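Local coordinates for protein putative hyaluronoglucosaminidase (Clostridium perfringens, PDB 6PWI) that probably acts as a family 84 glycoside hydrolase with hexosaminidase activity, this chain holding the catalytic barrel and adjoining regions of a longer, probably cell-wall-anchored protein, at residues 36-41 and 205-210; 174-179 and 443-448. All blocks are in the same frame, centred on the assembly; numbering follows the deposited sequence.

How the contacts relate
Both contacts are largely buried, lie about 9 Å apart between their centres and join the N-terminal mixed-sheet domain and the segment leaving it to the (beta/alpha)8 barrel. In contact 1 the loop before strand 43-46 meets the loop between helix 193-204 and barrel strand 210-213; in contact 2 the exit of strand 165-175 meets the end of helix 433-444. Contact 1 buries 198 Å² and relies on proline packing and water bridges, whereas contact 2 buries 370 Å² with direct backbone bonds and an indole face. They interlock: N445 ND2 probably bonds I39 O, N209 ND2 probably bonds Q178 O, and P38 packs on W444.

Contact 1. Residues 36-41 and 205-210; sequences IYPIPQ and DFKMNS
P38, preceded by a cis peptide bond, lays the CG-CD edge of its ring against the backbone carbonyl of F206, with P38 CG 3.3 Å from F206 O. Y37 O approaches the rim of the F206 ring near the ring plane, 3.5 Å from F206 CD1; the phenyl has CG anti to its own carbonyl carbon (chi1 -53°), which presents this edge to the peptide. Y37 CB adds a loose apolar contact with the same CD1, while the phenol leads away to D457.

K207 also reaches P38. Its chain runs extended through chi3, then bends at chi4 (71°), bringing NZ to 4.0 Å from P38 CD. Two waters accept from this ammonium: one donates to Y37 O and D205 O, the other to P38 O, at 2.7 Å from both K207 NZ and P38 O. S153 of helix 144-158 also bonds NZ.

The loop before strand 43-46 is thus joined to the barrel loop after helix 193-204 by packing and solvent-mediated bonds. Since the two segments make no direct hydrogen bond with each other, the waters carry the polar link, and the buried ammonium probably polarises both, strengthening their donation to the carbonyls.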
ATOM      1  N   ILE A  36       0.232   4.586  16.632  1.00 26.40           N
ATOM      2  CA  ILE A  36      -0.366   5.292  15.512  1.00 25.29           C
ATOM      3  C   ILE A  36       0.502   5.086  14.272  1.00 25.17           C
ATOM      4  O   ILE A  36       1.699   5.368  14.298  1.00 25.62           O
ATOM      5  CB  ILE A  36      -0.531   6.784  15.844  1.00 24.98           C
ATOM      6  CG1 ILE A  36      -1.449   6.987  17.050  1.00 24.57           C
ATOM      7  CG2 ILE A  36      -1.026   7.554  14.632  1.00 25.30           C
ATOM      8  CD1 ILE A  36      -1.303   8.342  17.695  1.00 25.75           C
ATOM      9  N   TYR A  37      -0.126   4.602  13.192  1.00 24.56           N
ATOM     10  CA  TYR A  37       0.523   4.474  11.897  1.00 23.75           C
ATOM     11  C   TYR A  37      -0.261   5.274  10.863  1.00 23.56           C
ATOM     12  O   TYR A  37      -1.490   5.236  10.861  1.00 24.60           O
ATOM     13  CB  TYR A  37       0.615   3.005  11.476  1.00 23.53           C
ATOM     14  CG  TYR A  37       1.772   2.256  12.079  1.00 24.00           C
ATOM     15  CD1 TYR A  37       3.042   2.360  11.532  1.00 24.39           C
ATOM     16  CD2 TYR A  37       1.607   1.462  13.206  1.00 24.41           C
ATOM     17  CE1 TYR A  37       4.118   1.687  12.088  1.00 25.40           C
ATOM     18  CE2 TYR A  37       2.674   0.783  13.778  1.00 24.16           C
ATOM     19  CZ  TYR A  37       3.934   0.897  13.213  1.00 24.95           C
ATOM     20  OH  TYR A  37       5.005   0.235  13.746  1.00 24.97           O
ATOM     21  N   PRO A  38       0.401   6.001   9.934  1.00 22.97           N
ATOM     22  CA  PRO A  38       1.862   6.100   9.899  1.00 22.95           C
ATOM     23  C   PRO A  38       2.384   6.812  11.142  1.00 23.06           C
ATOM     24  O   PRO A  38       1.621   7.492  11.819  1.00 22.99           O
ATOM     25  CB  PRO A  38       2.124   6.972   8.661  1.00 22.58           C
ATOM     26  CG  PRO A  38       0.880   6.792   7.821  1.00 22.52           C
ATOM     27  CD  PRO A  38      -0.241   6.740   8.837  1.00 22.04           C
ATOM     28  N   ILE A  39       3.681   6.636  11.429  1.00 23.44           N
ATOM     29  CA  ILE A  39       4.311   7.212  12.606  1.00 23.44           C
ATOM     30  C   ILE A  39       4.226   8.733  12.508  1.00 23.49           C
ATOM     31  O   ILE A  39       4.778   9.325  11.582  1.00 23.94           O
ATOM     32  CB  ILE A  39       5.774   6.743  12.751  1.00 24.01           C
ATOM     33  CG1 ILE A  39       5.898   5.214  12.800  1.00 24.20           C
ATOM     34  CG2 ILE A  39       6.426   7.409  13.956  1.00 23.54           C
ATOM     35  CD1 ILE A  39       5.323   4.578  14.048  1.00 23.89           C
ATOM     36  N   PRO A  40       3.555   9.413  13.465  1.00 22.44           N
ATOM     37  CA  PRO A  40       3.389  10.863  13.390  1.00 21.92           C
ATOM     38  C   PRO A  40       4.761  11.523  13.453  1.00 21.60           C
ATOM     39  O   PRO A  40       5.680  11.001  14.082  1.00 21.20           O
ATOM     40  CB  PRO A  40       2.565  11.190  14.642  1.00 21.20           C
ATOM     41  CG  PRO A  40       1.882   9.887  14.968  1.00 21.36           C
ATOM     42  CD  PRO A  40       2.931   8.839  14.664  1.00 21.73           C
ATOM     43  N   GLN A  41       4.885  12.670  12.785  1.00 22.24           N
ATOM     44  CA  GLN A  41       6.139  13.397  12.774  1.00 23.13           C
ATOM     45  C   GLN A  41       6.500  13.804  14.200  1.00 24.43           C
ATOM     46  O   GLN A  41       7.676  13.813  14.556  1.00 25.13           O
ATOM     47  CB  GLN A  41       6.064  14.584  11.817  1.00 23.09           C
ATOM     48  CG  GLN A  41       5.765  14.181  10.381  1.00 23.59           C
ATOM     49  CD  GLN A  41       6.948  13.652   9.603  1.00 23.59           C
ATOM     50  OE1 GLN A  41       8.099  13.763  10.013  1.00 23.75           O
ATOM     51  NE2 GLN A  41       6.668  13.079   8.444  1.00 23.89           N
ATOM     52  N   ASP A 205      -7.421   4.526   6.000  1.00 25.96           N
ATOM     53  CA  ASP A 205      -7.116   4.349   7.411  1.00 25.66           C
ATOM     54  C   ASP A 205      -5.654   4.683   7.707  1.00 24.59           C
ATOM     55  O   ASP A 205      -5.298   4.844   8.870  1.00 25.75           O
ATOM     56  CB  ASP A 205      -7.489   2.948   7.911  1.00 27.82           C
ATOM     57  CG  ASP A 205      -8.977   2.735   8.170  1.00 31.93           C
ATOM     58  OD1 ASP A 205      -9.724   3.743   8.249  1.00 32.48           O
ATOM     59  OD2 ASP A 205      -9.390   1.554   8.298  1.00 33.83           O
ATOM     60  N   PHE A 206      -4.810   4.792   6.668  1.00 22.95           N
ATOM     61  CA  PHE A 206      -3.395   5.074   6.877  1.00 21.58           C
ATOM     62  C   PHE A 206      -2.950   6.311   6.092  1.00 21.60           C
ATOM     63  O   PHE A 206      -1.766   6.487   5.811  1.00 21.61           O
ATOM     64  CB  PHE A 206      -2.557   3.798   6.724  1.00 20.28           C
ATOM     65  CG  PHE A 206      -3.066   2.673   7.587  1.00 20.12           C
ATOM     66  CD1 PHE A 206      -2.890   2.697   8.965  1.00 19.33           C
ATOM     67  CD2 PHE A 206      -3.774   1.616   7.028  1.00 19.55           C
ATOM     68  CE1 PHE A 206      -3.397   1.679   9.761  1.00 19.07           C
ATOM     69  CE2 PHE A 206      -4.286   0.603   7.826  1.00 19.21           C
ATOM     70  CZ  PHE A 206      -4.097   0.638   9.191  1.00 19.17           C
ATOM     71  N   LYS A 207      -3.917   7.180   5.769  1.00 21.16           N
ATOM     72  CA  LYS A 207      -3.665   8.526   5.269  1.00 20.01           C
ATOM     73  C   LYS A 207      -3.158   8.506   3.825  1.00 20.33           C
ATOM     74  O   LYS A 207      -2.520   9.460   3.383  1.00 20.21           O
ATOM     75  CB  LYS A 207      -2.699   9.283   6.186  1.00 18.53           C
ATOM     76  CG  LYS A 207      -3.123   9.385   7.646  1.00 18.09           C
ATOM     77  CD  LYS A 207      -2.275  10.370   8.420  1.00 17.89           C
ATOM     78  CE  LYS A 207      -2.763  10.626   9.828  1.00 17.61           C
ATOM     79  NZ  LYS A 207      -2.531   9.460  10.710  1.00 16.89           N
ATOM     80  N   MET A 208      -3.451   7.428   3.087  1.00 20.57           N
ATOM     81  CA  MET A 208      -3.178   7.393   1.659  1.00 21.16           C
ATOM     82  C   MET A 208      -4.146   8.334   0.942  1.00 20.91           C
ATOM     83  O   MET A 208      -5.257   8.557   1.421  1.00 21.48           O
ATOM     84  CB  MET A 208      -3.316   5.973   1.102  1.00 21.55           C
ATOM     85  CG  MET A 208      -2.126   5.098   1.444  1.00 23.11           C
ATOM     86  SD  MET A 208      -2.173   3.475   0.645  1.00 26.04           S
ATOM     87  CE  MET A 208      -0.456   3.281   0.171  1.00 23.24           C
ATOM     88  N   ASN A 209      -3.721   8.883  -0.205  1.00 19.97           N
ATOM     89  CA  ASN A 209      -4.529   9.884  -0.882  1.00 19.62           C
ATOM     90  C   ASN A 209      -4.759   9.532  -2.353  1.00 20.42           C
ATOM     91  O   ASN A 209      -5.378  10.313  -3.069  1.00 20.50           O
ATOM     92  CB  ASN A 209      -3.997  11.308  -0.655  1.00 19.37           C
ATOM     93  CG  ASN A 209      -2.607  11.588  -1.202  1.00 19.27           C
ATOM     94  OD1 ASN A 209      -2.048  10.805  -1.971  1.00 19.19           O
ATOM     95  ND2 ASN A 209      -2.043  12.728  -0.832  1.00 18.31           N
ATOM     96  N   SER A 210      -4.280   8.360  -2.801  1.00 20.92           N
ATOM     97  CA  SER A 210      -4.221   8.075  -4.227  1.00 21.17           C
ATOM     98  C   SER A 210      -4.538   6.616  -4.523  1.00 21.33           C
ATOM     99  O   SER A 210      -3.869   5.717  -4.016  1.00 22.35           O
ATOM    100  CB  SER A 210      -2.865   8.416  -4.779  1.00 21.68           C
ATOM    101  OG  SER A 210      -2.637   9.813  -4.720  1.00 23.36           O
TER
HETATM  102  O   HOH W   1      -3.396   6.970  10.043  1.00 25.61           O
HETATM  103  O   HOH W   2       0.099   9.616  11.021  1.00 24.95           O

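Contact 2. Residues 174-179 and 443-448; sequences YSDGQW and GWNRAD
S175 sits over the indole of W444 at the last turn of helix 433-444 in the (beta/alpha)8 barrel, where the chain leaves strand 165-175 for the first barrel strand, 179-184. The contact is CH-pi in kind: S175 CB lies 3.7 Å from the centroid of the six-membered ring and 25° off its normal. Y174 contributes backbone to the same face, its C atom 3.3 Å above the indole plane and offset toward the rim. The tryptophan reaches this position with CG anti to the backbone N (chi1 -179°), although its CB points away from the strand exit; its NE1 is bonded to D173.

Two nearly straight bonds meet at D176, one through its backbone N and one through its carboxylate. D176 N donates to W444 O over 2.7 Å, and R446 N donates to D176 OD2, using the carboxylate's anti lone pair. G177 N gives a weak bond to G443 O, 131° at the hydrogen. R446 turns its guanidinium so that one face looks toward D176, with CB of that aspartate 3.9 Å above the plane. R446 NE stays 5.3 Å from D176 OD2, so the charges are near but not in contact; instead NH2 bonds F418 O, and the group also makes a cation-pi contact with F418.

Beyond the helix end, N445 OD1 accepts from D448 N in an Asx motif, and N445 ND2 donates to D448 OD2 and also to I39 O. On the strand side, S175 OG donates to G177 O across 2.6 Å, in the carbonyl plane and on a lone pair.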
ATOM      1  N   TYR A 174       2.594  15.894   9.674  1.00 24.85           N
ATOM      2  CA  TYR A 174       2.629  16.252   8.267  1.00 25.27           C
ATOM      3  C   TYR A 174       3.210  15.090   7.463  1.00 25.04           C
ATOM      4  O   TYR A 174       3.742  14.141   8.031  1.00 24.86           O
ATOM      5  CB  TYR A 174       3.444  17.529   8.060  1.00 24.81           C
ATOM      6  CG  TYR A 174       4.904  17.393   8.402  1.00 24.57           C
ATOM      7  CD1 TYR A 174       5.815  16.899   7.480  1.00 23.64           C
ATOM      8  CD2 TYR A 174       5.374  17.772   9.653  1.00 24.90           C
ATOM      9  CE1 TYR A 174       7.159  16.778   7.800  1.00 24.94           C
ATOM     10  CE2 TYR A 174       6.714  17.665   9.986  1.00 24.21           C
ATOM     11  CZ  TYR A 174       7.606  17.163   9.056  1.00 25.21           C
ATOM     12  OH  TYR A 174       8.923  17.059   9.394  1.00 25.83           O
ATOM     13  N   SER A 175       3.105  15.186   6.134  1.00 24.40           N
ATOM     14  CA  SER A 175       3.584  14.143   5.249  1.00 24.09           C
ATOM     15  C   SER A 175       4.879  14.585   4.578  1.00 24.23           C
ATOM     16  O   SER A 175       4.998  15.727   4.145  1.00 22.87           O
ATOM     17  CB  SER A 175       2.556  13.786   4.218  1.00 24.55           C
ATOM     18  OG  SER A 175       3.038  12.743   3.380  1.00 25.02           O
ATOM     19  N   ASP A 176       5.829  13.648   4.487  1.00 24.86           N
ATOM     20  CA  ASP A 176       7.050  13.867   3.735  1.00 25.55           C
ATOM     21  C   ASP A 176       6.725  13.879   2.245  1.00 25.54           C
ATOM     22  O   ASP A 176       7.276  14.688   1.510  1.00 25.26           O
ATOM     23  CB  ASP A 176       8.132  12.855   4.115  1.00 26.46           C
ATOM     24  CG  ASP A 176       8.770  13.167   5.457  1.00 28.07           C
ATOM     25  OD1 ASP A 176       9.099  14.359   5.681  1.00 28.78           O
ATOM     26  OD2 ASP A 176       8.913  12.226   6.278  1.00 27.86           O
ATOM     27  N   GLY A 177       5.815  12.994   1.824  1.00 26.70           N
ATOM     28  CA  GLY A 177       5.457  12.855   0.422  1.00 28.18           C
ATOM     29  C   GLY A 177       4.139  13.552   0.089  1.00 29.03           C
ATOM     30  O   GLY A 177       3.208  13.545   0.893  1.00 28.32           O
ATOM     31  N   GLN A 178       4.085  14.140  -1.113  1.00 29.38           N
ATOM     32  CA  GLN A 178       2.880  14.733  -1.670  1.00 30.52           C
ATOM     33  C   GLN A 178       1.850  13.638  -1.976  1.00 30.17           C
ATOM     34  O   GLN A 178       0.683  13.785  -1.625  1.00 30.87           O
ATOM     35  CB  GLN A 178       3.260  15.608  -2.868  1.00 33.46           C
ATOM     36  CG  GLN A 178       2.088  16.284  -3.570  1.00 39.36           C
ATOM     37  CD  GLN A 178       2.434  16.881  -4.918  1.00 44.44           C
ATOM     38  OE1 GLN A 178       3.513  16.672  -5.475  1.00 48.34           O
ATOM     39  NE2 GLN A 178       1.498  17.633  -5.475  1.00 44.62           N
ATOM     40  N   TRP A 179       2.281  12.533  -2.605  1.00 30.08           N
ATOM     41  CA  TRP A 179       1.376  11.460  -3.003  1.00 29.60           C
ATOM     42  C   TRP A 179       1.745  10.152  -2.312  1.00 27.82           C
ATOM     43  O   TRP A 179       2.914   9.784  -2.252  1.00 27.85           O
ATOM     44  CB  TRP A 179       1.326  11.284  -4.528  1.00 32.82           C
ATOM     45  CG  TRP A 179       1.069  12.560  -5.264  1.00 37.74           C
ATOM     46  CD1 TRP A 179       1.928  13.175  -6.125  1.00 39.89           C
ATOM     47  CD2 TRP A 179      -0.092  13.414  -5.170  1.00 41.86           C
ATOM     48  NE1 TRP A 179       1.378  14.340  -6.588  1.00 45.10           N
ATOM     49  CE2 TRP A 179       0.138  14.517  -6.021  1.00 44.91           C
ATOM     50  CE3 TRP A 179      -1.305  13.367  -4.463  1.00 43.00           C
ATOM     51  CZ2 TRP A 179      -0.794  15.552  -6.177  1.00 45.24           C
ATOM     52  CZ3 TRP A 179      -2.228  14.383  -4.623  1.00 43.25           C
ATOM     53  CH2 TRP A 179      -1.971  15.468  -5.464  1.00 43.76           C
ATOM     54  N   GLY A 443       5.582   6.488   3.066  1.00 20.25           N
ATOM     55  CA  GLY A 443       5.229   7.645   2.259  1.00 20.08           C
ATOM     56  C   GLY A 443       4.959   8.873   3.121  1.00 20.53           C
ATOM     57  O   GLY A 443       5.312   9.987   2.727  1.00 21.64           O
ATOM     58  N   TRP A 444       4.347   8.645   4.293  1.00 20.12           N
ATOM     59  CA  TRP A 444       3.972   9.706   5.214  1.00 20.89           C
ATOM     60  C   TRP A 444       5.193  10.211   5.986  1.00 22.15           C
ATOM     61  O   TRP A 444       5.471  11.414   5.980  1.00 21.31           O
ATOM     62  CB  TRP A 444       2.846   9.257   6.157  1.00 20.49           C
ATOM     63  CG  TRP A 444       2.406  10.335   7.103  1.00 20.29           C
ATOM     64  CD1 TRP A 444       2.908  10.586   8.346  1.00 20.00           C
ATOM     65  CD2 TRP A 444       1.389  11.330   6.878  1.00 20.10           C
ATOM     66  NE1 TRP A 444       2.279  11.662   8.909  1.00 19.74           N
ATOM     67  CE2 TRP A 444       1.341  12.141   8.034  1.00 20.09           C
ATOM     68  CE3 TRP A 444       0.514  11.616   5.819  1.00 20.06           C
ATOM     69  CZ2 TRP A 444       0.457  13.216   8.158  1.00 19.97           C
ATOM     70  CZ3 TRP A 444      -0.355  12.682   5.939  1.00 19.96           C
ATOM     71  CH2 TRP A 444      -0.386  13.468   7.095  1.00 19.92           C
ATOM     72  N   ASN A 445       5.909   9.279   6.638  1.00 22.45           N
ATOM     73  CA  ASN A 445       7.034   9.592   7.506  1.00 23.13           C
ATOM     74  C   ASN A 445       8.232   8.737   7.103  1.00 24.14           C
ATOM     75  O   ASN A 445       8.320   7.581   7.508  1.00 24.68           O
ATOM     76  CB  ASN A 445       6.692   9.324   8.977  1.00 22.60           C
ATOM     77  CG  ASN A 445       7.779   9.743   9.951  1.00 22.96           C
ATOM     78  OD1 ASN A 445       8.958   9.797   9.602  1.00 22.43           O
ATOM     79  ND2 ASN A 445       7.393  10.037  11.184  1.00 22.47           N
ATOM     80  N   ARG A 446       9.166   9.331   6.349  1.00 24.42           N
ATOM     81  CA  ARG A 446      10.272   8.588   5.772  1.00 24.98           C
ATOM     82  C   ARG A 446      11.328   8.229   6.816  1.00 25.30           C
ATOM     83  O   ARG A 446      11.715   7.069   6.923  1.00 25.13           O
ATOM     84  CB  ARG A 446      10.875   9.340   4.586  1.00 25.82           C
ATOM     85  CG  ARG A 446      10.128   9.102   3.286  1.00 29.01           C
ATOM     86  CD  ARG A 446      10.656  10.095   2.278  1.00 31.19           C
ATOM     87  NE  ARG A 446       9.666  10.554   1.319  1.00 33.14           N
ATOM     88  CZ  ARG A 446       9.829  11.643   0.569  1.00 36.09           C
ATOM     89  NH1 ARG A 446      10.932  12.368   0.699  1.00 35.08           N
ATOM     90  NH2 ARG A 446       8.893  12.007  -0.298  1.00 34.29           N
ATOM     91  N   ALA A 447      11.818   9.219   7.565  1.00 25.77           N
ATOM     92  CA  ALA A 447      12.962   8.987   8.436  1.00 27.37           C
ATOM     93  C   ALA A 447      12.635   7.952   9.513  1.00 28.47           C
ATOM     94  O   ALA A 447      13.495   7.147   9.872  1.00 29.32           O
ATOM     95  CB  ALA A 447      13.457  10.281   9.032  1.00 26.44           C
ATOM     96  N   ASP A 448      11.388   7.960  10.003  1.00 27.46           N
ATOM     97  CA  ASP A 448      10.999   7.086  11.097  1.00 27.18           C
ATOM     98  C   ASP A 448      10.454   5.760  10.574  1.00 27.20           C
ATOM     99  O   ASP A 448       9.802   5.035  11.320  1.00 27.55           O
ATOM    100  CB  ASP A 448       9.976   7.750  12.021  1.00 28.45           C
ATOM    101  CG  ASP A 448      10.439   9.066  12.623  1.00 29.83           C
ATOM    102  OD1 ASP A 448      11.669   9.272  12.728  1.00 29.71           O
ATOM    103  OD2 ASP A 448       9.563   9.883  12.978  1.00 30.25           O
TER
HETATM  104  O   HOH W   3      11.186  12.025   7.364  1.00 21.45           O